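Local atomic coordinates of probable oxidoreductase (Pseudomonas aeruginosa, PDB entry 4B7X), a protein that probably catalyses NADP(H)-dependent oxidation or reduction of a still unidentified substrate, as a member of the medium-chain dehydrogenase/reductase family. Residues V178-G183 with I200-E205; I7-Q12 with F28-L33. All coordinates share one frame; numbering follows the deposited sequence.

Contact 1 (V178-G183 with I200-E205). With NAP (NADP nicotinamide-adenine-dinucleotide phosphate), chain T.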
ATOM      1  N   VAL H 178      -9.384 -14.352 -11.785  1.00 40.29           N
ATOM      2  CA  VAL H 178      -9.479 -15.438 -10.824  1.00 38.39           C
ATOM      3  C   VAL H 178     -10.279 -14.937  -9.627  1.00 41.32           C
ATOM      4  O   VAL H 178      -9.907 -13.927  -9.023  1.00 43.02           O
ATOM      5  CB  VAL H 178      -8.069 -15.885 -10.367  1.00 36.74           C
ATOM      6  CG1 VAL H 178      -8.151 -16.898  -9.236  1.00 34.86           C
ATOM      7  CG2 VAL H 178      -7.277 -16.458 -11.538  1.00 37.89           C
ATOM      8  N   GLY H 179     -11.374 -15.631  -9.300  1.00 40.92           N
ATOM      9  CA  GLY H 179     -12.208 -15.304  -8.135  1.00 38.97           C
ATOM     10  C   GLY H 179     -11.945 -16.181  -6.922  1.00 39.37           C
ATOM     11  O   GLY H 179     -11.699 -17.375  -7.050  1.00 41.05           O
ATOM     12  N   ILE H 180     -11.963 -15.578  -5.738  1.00 39.35           N
ATOM     13  CA  ILE H 180     -11.875 -16.309  -4.486  1.00 39.08           C
ATOM     14  C   ILE H 180     -13.207 -16.133  -3.779  1.00 41.96           C
ATOM     15  O   ILE H 180     -13.601 -15.012  -3.433  1.00 46.30           O
ATOM     16  CB  ILE H 180     -10.719 -15.815  -3.602  1.00 38.06           C
ATOM     17  CG1 ILE H 180      -9.375 -16.025  -4.324  1.00 38.33           C
ATOM     18  CG2 ILE H 180     -10.742 -16.525  -2.248  1.00 36.93           C
ATOM     19  CD1 ILE H 180      -8.189 -15.355  -3.652  1.00 38.17           C
ATOM     20  N   ALA H 181     -13.916 -17.239  -3.592  1.00 42.47           N
ATOM     21  CA  ALA H 181     -15.281 -17.183  -3.074  1.00 45.52           C
ATOM     22  C   ALA H 181     -15.598 -18.371  -2.176  1.00 47.56           C
ATOM     23  O   ALA H 181     -14.885 -19.382  -2.187  1.00 46.19           O
ATOM     24  CB  ALA H 181     -16.279 -17.094  -4.218  1.00 44.06           C
ATOM     25  N   GLY H 182     -16.676 -18.240  -1.409  1.00 46.39           N
ATOM     26  CA  GLY H 182     -17.053 -19.245  -0.427  1.00 49.97           C
ATOM     27  C   GLY H 182     -18.071 -20.260  -0.920  1.00 49.38           C
ATOM     28  O   GLY H 182     -19.237 -19.918  -1.183  1.00 50.88           O
ATOM     29  N   GLY H 183     -17.630 -21.510  -1.031  1.00 47.85           N
ATOM     30  CA  GLY H 183     -18.524 -22.608  -1.390  1.00 50.12           C
ATOM     31  C   GLY H 183     -18.560 -22.908  -2.871  1.00 52.65           C
ATOM     32  O   GLY H 183     -18.183 -22.070  -3.709  1.00 51.70           O
ATOM     33  N   ILE H 200     -11.367 -19.992  -6.825  1.00 46.23           N
ATOM     34  CA  ILE H 200     -10.779 -20.715  -5.696  1.00 45.67           C
ATOM     35  C   ILE H 200     -11.767 -20.690  -4.527  1.00 49.15           C
ATOM     36  O   ILE H 200     -12.170 -19.622  -4.060  1.00 49.15           O
ATOM     37  CB  ILE H 200      -9.403 -20.139  -5.267  1.00 43.57           C
ATOM     38  CG1 ILE H 200      -8.388 -20.179  -6.420  1.00 43.08           C
ATOM     39  CG2 ILE H 200      -8.847 -20.881  -4.057  1.00 42.07           C
ATOM     40  CD1 ILE H 200      -7.146 -19.344  -6.169  1.00 39.14           C
ATOM     41  N   ASP H 201     -12.162 -21.878  -4.079  1.00 50.53           N
ATOM     42  CA  ASP H 201     -13.062 -22.051  -2.947  1.00 49.51           C
ATOM     43  C   ASP H 201     -12.261 -22.073  -1.648  1.00 48.85           C
ATOM     44  O   ASP H 201     -11.760 -23.120  -1.238  1.00 49.52           O
ATOM     45  CB  ASP H 201     -13.852 -23.355  -3.124  1.00 53.93           C
ATOM     46  CG  ASP H 201     -14.991 -23.517  -2.119  1.00 56.85           C
ATOM     47  OD1 ASP H 201     -15.041 -22.785  -1.104  1.00 56.18           O
ATOM     48  OD2 ASP H 201     -15.836 -24.411  -2.348  1.00 59.29           O
ATOM     49  N   TYR H 202     -12.153 -20.914  -0.994  1.00 47.23           N
ATOM     50  CA  TYR H 202     -11.351 -20.796   0.228  1.00 44.79           C
ATOM     51  C   TYR H 202     -11.909 -21.647   1.381  1.00 44.72           C
ATOM     52  O   TYR H 202     -11.201 -21.946   2.347  1.00 42.80           O
ATOM     53  CB  TYR H 202     -11.188 -19.327   0.648  1.00 45.33           C
ATOM     54  CG  TYR H 202     -12.414 -18.713   1.312  1.00 46.53           C
ATOM     55  CD1 TYR H 202     -12.608 -18.817   2.695  1.00 49.33           C
ATOM     56  CD2 TYR H 202     -13.371 -18.024   0.565  1.00 45.36           C
ATOM     57  CE1 TYR H 202     -13.722 -18.264   3.311  1.00 49.37           C
ATOM     58  CE2 TYR H 202     -14.488 -17.465   1.172  1.00 46.26           C
ATOM     59  CZ  TYR H 202     -14.660 -17.593   2.544  1.00 48.50           C
ATOM     60  OH  TYR H 202     -15.762 -17.049   3.166  1.00 48.89           O
ATOM     61  N   LYS H 203     -13.180 -22.027   1.282  1.00 45.98           N
ATOM     62  CA  LYS H 203     -13.810 -22.837   2.327  1.00 50.00           C
ATOM     63  C   LYS H 203     -13.437 -24.316   2.225  1.00 50.10           C
ATOM     64  O   LYS H 203     -13.391 -25.011   3.237  1.00 51.66           O
ATOM     65  CB  LYS H 203     -15.333 -22.657   2.321  1.00 49.66           C
ATOM     66  CG  LYS H 203     -15.835 -21.457   3.121  1.00 48.26           C
ATOM     67  CD  LYS H 203     -17.280 -21.133   2.762  1.00 47.45           C
ATOM     68  CE  LYS H 203     -17.765 -19.836   3.403  1.00 46.81           C
ATOM     69  NZ  LYS H 203     -19.071 -19.395   2.826  1.00 46.78           N
ATOM     70  N   ASN H 204     -13.146 -24.776   1.008  1.00 53.02           N
ATOM     71  CA  ASN H 204     -12.920 -26.204   0.738  1.00 55.32           C
ATOM     72  C   ASN H 204     -11.514 -26.614   0.285  1.00 58.23           C
ATOM     73  O   ASN H 204     -11.091 -27.743   0.546  1.00 59.26           O
ATOM     74  CB  ASN H 204     -13.961 -26.714  -0.259  1.00 53.82           C
ATOM     75  CG  ASN H 204     -15.367 -26.658   0.304  1.00 54.60           C
ATOM     76  OD1 ASN H 204     -15.628 -27.162   1.404  1.00 52.21           O
ATOM     77  ND2 ASN H 204     -16.280 -26.039  -0.445  1.00 50.40           N
ATOM     78  N   GLU H 205     -10.812 -25.717  -0.407  1.00 58.21           N
ATOM     79  CA  GLU H 205      -9.439 -25.978  -0.852  1.00 56.95           C
ATOM     80  C   GLU H 205      -8.434 -25.031  -0.198  1.00 58.24           C
ATOM     81  O   GLU H 205      -8.788 -23.933   0.248  1.00 55.43           O
ATOM     82  CB  GLU H 205      -9.324 -25.924  -2.383  1.00 55.88           C
ATOM     83  CG  GLU H 205      -9.474 -24.542  -3.003  1.00 57.23           C
ATOM     84  CD  GLU H 205      -9.582 -24.577  -4.524  1.00 60.30           C
ATOM     85  OE1 GLU H 205      -8.562 -24.840  -5.199  1.00 58.95           O
ATOM     86  OE2 GLU H 205     -10.696 -24.346  -5.047  1.00 59.31           O
TER
HETATM   87  PA  NAP T 400     -20.811  -8.775  -0.673  1.00 40.40           P
HETATM   88  O1A NAP T 400     -21.896  -8.823  -1.853  1.00 40.01           O
HETATM   89  O2A NAP T 400     -19.466  -9.140  -1.182  1.00 43.26           O
HETATM   90  O5B NAP T 400     -21.300  -9.676   0.544  1.00 40.20           O
HETATM   91  C5B NAP T 400     -20.341  -9.974   1.569  1.00 40.48           C
HETATM   92  C4B NAP T 400     -19.500 -11.210   1.199  1.00 42.09           C
HETATM   93  O4B NAP T 400     -18.302 -11.191   2.000  1.00 41.63           O
HETATM   94  C3B NAP T 400     -20.217 -12.497   1.639  1.00 43.00           C
HETATM   95  O3B NAP T 400     -21.089 -12.966   0.583  1.00 43.86           O
HETATM   96  C2B NAP T 400     -19.062 -13.465   1.841  1.00 41.65           C
HETATM   97  O2B NAP T 400     -18.796 -14.078   0.598  1.00 42.74           O
HETATM   98  C1B NAP T 400     -17.852 -12.576   2.114  1.00 40.78           C
HETATM   99  N9A NAP T 400     -17.342 -12.787   3.469  1.00 39.14           N
HETATM  100  C8A NAP T 400     -17.945 -12.426   4.609  1.00 39.96           C
HETATM  101  N7A NAP T 400     -17.167 -12.763   5.643  1.00 40.59           N
HETATM  102  C5A NAP T 400     -16.069 -13.330   5.150  1.00 38.71           C
HETATM  103  C6A NAP T 400     -14.934 -13.870   5.724  1.00 39.22           C
HETATM  104  N6A NAP T 400     -14.797 -13.875   7.042  1.00 40.67           N
HETATM  105  N1A NAP T 400     -13.978 -14.387   4.937  1.00 38.71           N
HETATM  106  C2A NAP T 400     -14.108 -14.381   3.617  1.00 39.63           C
HETATM  107  N3A NAP T 400     -15.179 -13.870   3.024  1.00 39.10           N
HETATM  108  C4A NAP T 400     -16.173 -13.342   3.770  1.00 39.53           C
HETATM  109  O3  NAP T 400     -20.777  -7.265  -0.113  1.00 42.91           O
HETATM  110  PN  NAP T 400     -20.277  -6.071  -1.069  1.00 40.05           P
HETATM  111  O1N NAP T 400     -21.320  -5.037  -1.003  1.00 41.05           O
HETATM  112  O2N NAP T 400     -19.855  -6.562  -2.408  1.00 41.89           O
HETATM  113  O5D NAP T 400     -19.017  -5.626  -0.200  1.00 41.35           O
HETATM  114  C5D NAP T 400     -17.730  -6.173  -0.452  1.00 41.35           C
HETATM  115  C4D NAP T 400     -16.608  -5.340   0.206  1.00 39.95           C
HETATM  116  O4D NAP T 400     -16.498  -4.008  -0.384  1.00 39.35           O
HETATM  117  C3D NAP T 400     -16.839  -5.134   1.702  1.00 39.70           C
HETATM  118  O3D NAP T 400     -15.567  -5.236   2.304  1.00 38.15           O
HETATM  119  C2D NAP T 400     -17.337  -3.688   1.809  1.00 40.59           C
HETATM  120  O2D NAP T 400     -16.994  -3.119   3.088  1.00 40.57           O
HETATM  121  C1D NAP T 400     -16.510  -3.035   0.722  1.00 39.45           C
HETATM  122  N1N NAP T 400     -17.029  -1.769   0.178  1.00 37.92           N
HETATM  123  C2N NAP T 400     -16.119  -0.715   0.098  1.00 37.41           C
HETATM  124  C3N NAP T 400     -16.506   0.517  -0.407  1.00 37.07           C
HETATM  125  C7N NAP T 400     -15.452   1.635  -0.473  1.00 36.34           C
HETATM  126  O7N NAP T 400     -15.703   2.702  -1.018  1.00 34.19           O
HETATM  127  N7N NAP T 400     -14.252   1.324   0.031  1.00 33.83           N
HETATM  128  C4N NAP T 400     -17.820   0.684  -0.860  1.00 38.48           C
HETATM  129  C5N NAP T 400     -18.738  -0.376  -0.792  1.00 36.63           C
HETATM  130  C6N NAP T 400     -18.350  -1.608  -0.276  1.00 35.79           C
HETATM  131  P2B NAP T 400     -18.421 -15.642   0.528  1.00 42.14           P
HETATM  132  O1X NAP T 400     -17.334 -15.897   1.684  1.00 41.36           O
HETATM  133  O2X NAP T 400     -19.770 -16.420   0.962  1.00 44.74           O
HETATM  134  O3X NAP T 400     -17.986 -15.994  -0.832  1.00 46.03           O
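Gly-183 N donates to Asp-201 OD1 over 2.9 Å, meeting the carboxylate from above its plane. Lys-203 N reaches the same oxygen from the opposite face and thereby closes an Asx turn. With CG anti to its own backbone N, the Asp-201 side chain (chi1 -170°) sets its carboxylate between Gly-183 of one segment and the turn that follows Asp-201 in the other.

Beside this junction lies the 2'-phosphate of NADP. Gly-182 N hydrogen-bonds to cofactor atom O3X at 2.7 Å, while the Tyr-202 hydroxyl donates to O1X, modelled at a very short 2.4 Å, with O1X at the edge of the phenol ring and near its plane. Lys-203 runs out extended past Gly-182 and brings NZ to 3.6 Å from cofactor O2X; Lys-186 of helix 184-194 also bonds the cofactor.

Behind the site the strands run parallel as part of a Rossmann beta-alpha-beta unit. Ile-200 N bonds to Gly-179 O (2.6 Å), and Ala-181 N to Ile-200 O (3.0 Å). Ile-180 and Ile-200 share one face of the sheet, where Val-178 CG1 touches Ile-200 CD1 at 4.0 Å and Leu-207 of helix 207-214 covers both isoleucines.

A backbone N-H and a phenol hydroxyl thus bond the group that distinguishes NADP from NAD, with the Lys-203 amine close by, an arrangement consistent with a preference for the phosphorylated cofactor.

Contact 2 (I7-Q12 with F28-L33)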
ATOM      1  N   ILE H   7     -47.728   6.531   9.784  1.00 55.95           N
ATOM      2  CA  ILE H   7     -46.613   6.109  10.637  1.00 56.96           C
ATOM      3  C   ILE H   7     -45.355   5.796   9.819  1.00 56.69           C
ATOM      4  O   ILE H   7     -45.411   5.181   8.742  1.00 54.29           O
ATOM      5  CB  ILE H   7     -46.996   4.946  11.604  1.00 56.46           C
ATOM      6  CG1 ILE H   7     -47.167   5.457  13.037  1.00 56.81           C
ATOM      7  CG2 ILE H   7     -45.921   3.867  11.654  1.00 58.73           C
ATOM      8  CD1 ILE H   7     -48.331   6.396  13.240  1.00 55.60           C
ATOM      9  N   ASN H   8     -44.226   6.261  10.343  1.00 55.25           N
ATOM     10  CA  ASN H   8     -42.934   5.974   9.768  1.00 51.63           C
ATOM     11  C   ASN H   8     -42.160   5.058  10.714  1.00 51.01           C
ATOM     12  O   ASN H   8     -41.699   5.468  11.781  1.00 49.72           O
ATOM     13  CB  ASN H   8     -42.183   7.277   9.451  1.00 52.25           C
ATOM     14  CG  ASN H   8     -40.789   7.043   8.877  1.00 51.15           C
ATOM     15  OD1 ASN H   8     -40.544   6.088   8.127  1.00 47.35           O
ATOM     16  ND2 ASN H   8     -39.864   7.926   9.234  1.00 47.40           N
ATOM     17  N   ARG H   9     -42.061   3.792  10.326  1.00 49.03           N
ATOM     18  CA  ARG H   9     -41.282   2.826  11.091  1.00 51.78           C
ATOM     19  C   ARG H   9     -39.790   3.056  10.845  1.00 49.54           C
ATOM     20  O   ARG H   9     -39.374   3.341   9.724  1.00 48.42           O
ATOM     21  CB  ARG H   9     -41.657   1.397  10.706  1.00 50.47           C
ATOM     22  CG  ARG H   9     -43.121   1.039  10.922  1.00 49.21           C
ATOM     23  CD  ARG H   9     -43.414  -0.342  10.353  1.00 47.69           C
ATOM     24  NE  ARG H   9     -43.161  -0.401   8.912  1.00 46.80           N
ATOM     25  CZ  ARG H   9     -42.999  -1.525   8.217  1.00 47.07           C
ATOM     26  NH1 ARG H   9     -43.067  -2.704   8.821  1.00 46.13           N
ATOM     27  NH2 ARG H   9     -42.773  -1.469   6.909  1.00 45.52           N
ATOM     28  N   GLN H  10     -38.995   2.929  11.904  1.00 51.40           N
ATOM     29  CA  GLN H  10     -37.558   3.161  11.813  1.00 51.42           C
ATOM     30  C   GLN H  10     -36.762   2.319  12.793  1.00 52.19           C
ATOM     31  O   GLN H  10     -37.135   2.176  13.961  1.00 52.33           O
ATOM     32  CB  GLN H  10     -37.231   4.651  11.997  1.00 51.58           C
ATOM     33  CG  GLN H  10     -37.804   5.290  13.255  1.00 50.74           C
ATOM     34  CD  GLN H  10     -37.613   6.791  13.287  1.00 47.13           C
ATOM     35  OE1 GLN H  10     -37.857   7.479  12.301  1.00 47.87           O
ATOM     36  NE2 GLN H  10     -37.168   7.307  14.425  1.00 48.74           N
ATOM     37  N   TYR H  11     -35.662   1.751  12.309  1.00 51.85           N
ATOM     38  CA  TYR H  11     -34.705   1.121  13.204  1.00 50.63           C
ATOM     39  C   TYR H  11     -33.713   2.169  13.677  1.00 52.67           C
ATOM     40  O   TYR H  11     -33.103   2.875  12.871  1.00 55.17           O
ATOM     41  CB  TYR H  11     -33.994  -0.058  12.536  1.00 49.36           C
ATOM     42  CG  TYR H  11     -34.697  -1.394  12.712  1.00 45.52           C
ATOM     43  CD1 TYR H  11     -34.764  -2.005  13.960  1.00 45.10           C
ATOM     44  CD2 TYR H  11     -35.273  -2.057  11.623  1.00 45.14           C
ATOM     45  CE1 TYR H  11     -35.398  -3.226  14.128  1.00 44.83           C
ATOM     46  CE2 TYR H  11     -35.913  -3.278  11.782  1.00 42.46           C
ATOM     47  CZ  TYR H  11     -35.973  -3.854  13.038  1.00 43.66           C
ATOM     48  OH  TYR H  11     -36.593  -5.068  13.219  1.00 41.40           O
ATOM     49  N   GLN H  12     -33.592   2.281  14.994  1.00 56.10           N
ATOM     50  CA  GLN H  12     -32.681   3.216  15.635  1.00 58.54           C
ATOM     51  C   GLN H  12     -31.487   2.469  16.202  1.00 61.75           C
ATOM     52  O   GLN H  12     -31.609   1.306  16.597  1.00 62.61           O
ATOM     53  CB  GLN H  12     -33.386   3.939  16.787  1.00 57.55           C
ATOM     54  CG  GLN H  12     -34.296   5.090  16.378  1.00 56.47           C
ATOM     55  CD  GLN H  12     -34.806   5.896  17.569  1.00 56.19           C
ATOM     56  OE1 GLN H  12     -34.530   5.573  18.728  1.00 55.76           O
ATOM     57  NE2 GLN H  12     -35.551   6.958  17.283  1.00 52.74           N
ATOM     58  N   PHE H  28     -36.590  -0.891  17.320  1.00 66.82           N
ATOM     59  CA  PHE H  28     -37.670  -0.698  16.355  1.00 65.83           C
ATOM     60  C   PHE H  28     -38.691   0.293  16.928  1.00 64.71           C
ATOM     61  O   PHE H  28     -39.284   0.044  17.977  1.00 66.91           O
ATOM     62  CB  PHE H  28     -38.317  -2.046  16.017  1.00 63.51           C
ATOM     63  CG  PHE H  28     -39.032  -2.069  14.694  1.00 65.58           C
ATOM     64  CD1 PHE H  28     -38.461  -1.496  13.561  1.00 64.80           C
ATOM     65  CD2 PHE H  28     -40.270  -2.686  14.575  1.00 65.92           C
ATOM     66  CE1 PHE H  28     -39.122  -1.521  12.343  1.00 66.28           C
ATOM     67  CE2 PHE H  28     -40.934  -2.718  13.357  1.00 67.52           C
ATOM     68  CZ  PHE H  28     -40.361  -2.133  12.239  1.00 66.49           C
ATOM     69  N   VAL H  29     -38.865   1.424  16.247  1.00 64.63           N
ATOM     70  CA  VAL H  29     -39.658   2.544  16.761  1.00 64.42           C
ATOM     71  C   VAL H  29     -40.662   3.052  15.723  1.00 65.67           C
ATOM     72  O   VAL H  29     -40.415   3.026  14.506  1.00 62.98           O
ATOM     73  CB  VAL H  29     -38.753   3.710  17.245  1.00 69.44           C
ATOM     74  CG1 VAL H  29     -39.571   4.899  17.745  1.00 69.16           C
ATOM     75  CG2 VAL H  29     -37.809   3.241  18.345  1.00 70.23           C
ATOM     76  N   GLU H  30     -41.805   3.510  16.224  1.00 68.95           N
ATOM     77  CA  GLU H  30     -42.844   4.082  15.379  1.00 68.54           C
ATOM     78  C   GLU H  30     -43.058   5.553  15.738  1.00 68.37           C
ATOM     79  O   GLU H  30     -43.655   5.879  16.768  1.00 68.56           O
ATOM     80  CB  GLU H  30     -44.132   3.255  15.497  1.00 70.61           C
ATOM     81  CG  GLU H  30     -44.062   1.916  14.771  1.00 71.83           C
ATOM     82  CD  GLU H  30     -44.557   0.740  15.604  1.00 75.25           C
ATOM     83  OE1 GLU H  30     -44.334   0.728  16.838  1.00 74.91           O
ATOM     84  OE2 GLU H  30     -45.151  -0.191  15.017  1.00 73.10           O
ATOM     85  N   THR H  31     -42.534   6.433  14.889  1.00 67.29           N
ATOM     86  CA  THR H  31     -42.694   7.879  15.059  1.00 64.93           C
ATOM     87  C   THR H  31     -43.671   8.414  14.016  1.00 62.96           C
ATOM     88  O   THR H  31     -43.830   7.806  12.952  1.00 62.70           O
ATOM     89  CB  THR H  31     -41.352   8.636  14.932  1.00 66.92           C
ATOM     90  OG1 THR H  31     -40.871   8.566  13.584  1.00 62.90           O
ATOM     91  CG2 THR H  31     -40.306   8.058  15.876  1.00 68.22           C
ATOM     92  N   PRO H  32     -44.333   9.550  14.312  1.00 60.66           N
ATOM     93  CA  PRO H  32     -45.249  10.145  13.333  1.00 59.81           C
ATOM     94  C   PRO H  32     -44.502  10.733  12.137  1.00 55.16           C
ATOM     95  O   PRO H  32     -43.422  11.303  12.305  1.00 55.47           O
ATOM     96  CB  PRO H  32     -45.943  11.255  14.131  1.00 64.19           C
ATOM     97  CG  PRO H  32     -44.982  11.600  15.226  1.00 64.64           C
ATOM     98  CD  PRO H  32     -44.304  10.307  15.579  1.00 63.23           C
ATOM     99  N   LEU H  33     -45.071  10.591  10.944  1.00 52.37           N
ATOM    100  CA  LEU H  33     -44.472  11.168   9.744  1.00 52.68           C
ATOM    101  C   LEU H  33     -44.535  12.702   9.723  1.00 54.58           C
ATOM    102  O   LEU H  33     -45.615  13.301   9.711  1.00 53.90           O
ATOM    103  CB  LEU H  33     -45.103  10.584   8.476  1.00 51.13           C
ATOM    104  CG  LEU H  33     -44.499  11.022   7.131  1.00 50.96           C
ATOM    105  CD1 LEU H  33     -43.146  10.376   6.871  1.00 48.16           C
ATOM    106  CD2 LEU H  33     -45.449  10.728   5.978  1.00 51.62           C
TER
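Tyr-11 and Phe-28 meet on one face of a long-looped beta hairpin, in which strands 7-13 and 26-32 form a two-stranded antiparallel sheet within the GroES-like N-terminal region. A chi1 of -157° swings the Phe-28 ring to the side away from its own N, which lays CD1 over the centre of the tyrosine ring, 3.5 Å from Tyr-11 CZ. The ring planes are inclined by 33°, so the pair is oblique, with centroids 4.4 Å apart. The Tyr-11 hydroxyl bonds to the backbone O of Glu-314, which helps to fix the phenol in place.

Arg-9 continues this face. Its CD lies 4.0 Å from Phe-28 CZ, and the chain bends at chi3 before the guanidinium, which pairs with Asp-104 through NE and with Glu-314 through NH1. Glu-30 lies alongside and points the same way, yet only the aliphatic parts meet, CG to CG at 4.1 Å; the charged ends remain apart. Ile-7 CG2, also on the partner strand, touches the same Glu-30 CG.

On the second face Asn-8, Gln-10, Val-29 and Thr-31 line up. The Asn-8 amide is held by partners outside the hairpin, OD1 by Tyr-105 N and ND2 by Gln-103 OE1. Gln-10 places CG between its backbone N and carbonyl carbon (chi1 53°) and runs extended from there, a course that carries it across Thr-31 at about a right angle.

Between the faces run the backbone bonds. Gln-10 and Val-29 exchange two, each 3.0 Å between N and O. At Asn-8 and Thr-31 the pair is uneven: Thr-31 N to Asn-8 O is weak, whereas Asn-8 N to Thr-31 O is 3.1 Å. Just past the end of strand 26-32, Leu-33 CD1 lies 4.1 Å from Asn-8 CB.

The two contacts lie on opposite sides of the chain's centre, about 41 Å apart between centres, and share no element. Contact 1 is largely buried and belongs to the parallel sheet of the nucleotide-binding region; contact 2 is only partly buried and forms a separate antiparallel sheet in the N-terminal region. Both rest on backbone ladders, but their side chains do different work. In contact 1 polar groups meet one another and a phosphate at the strand ends, with aliphatic residues behind. In contact 2 an aromatic pair and aliphatic stems meet across the strands, while the polar ends of Asn-8, Arg-9 and Tyr-11 reach other parts of the chain, joining the hairpin to them.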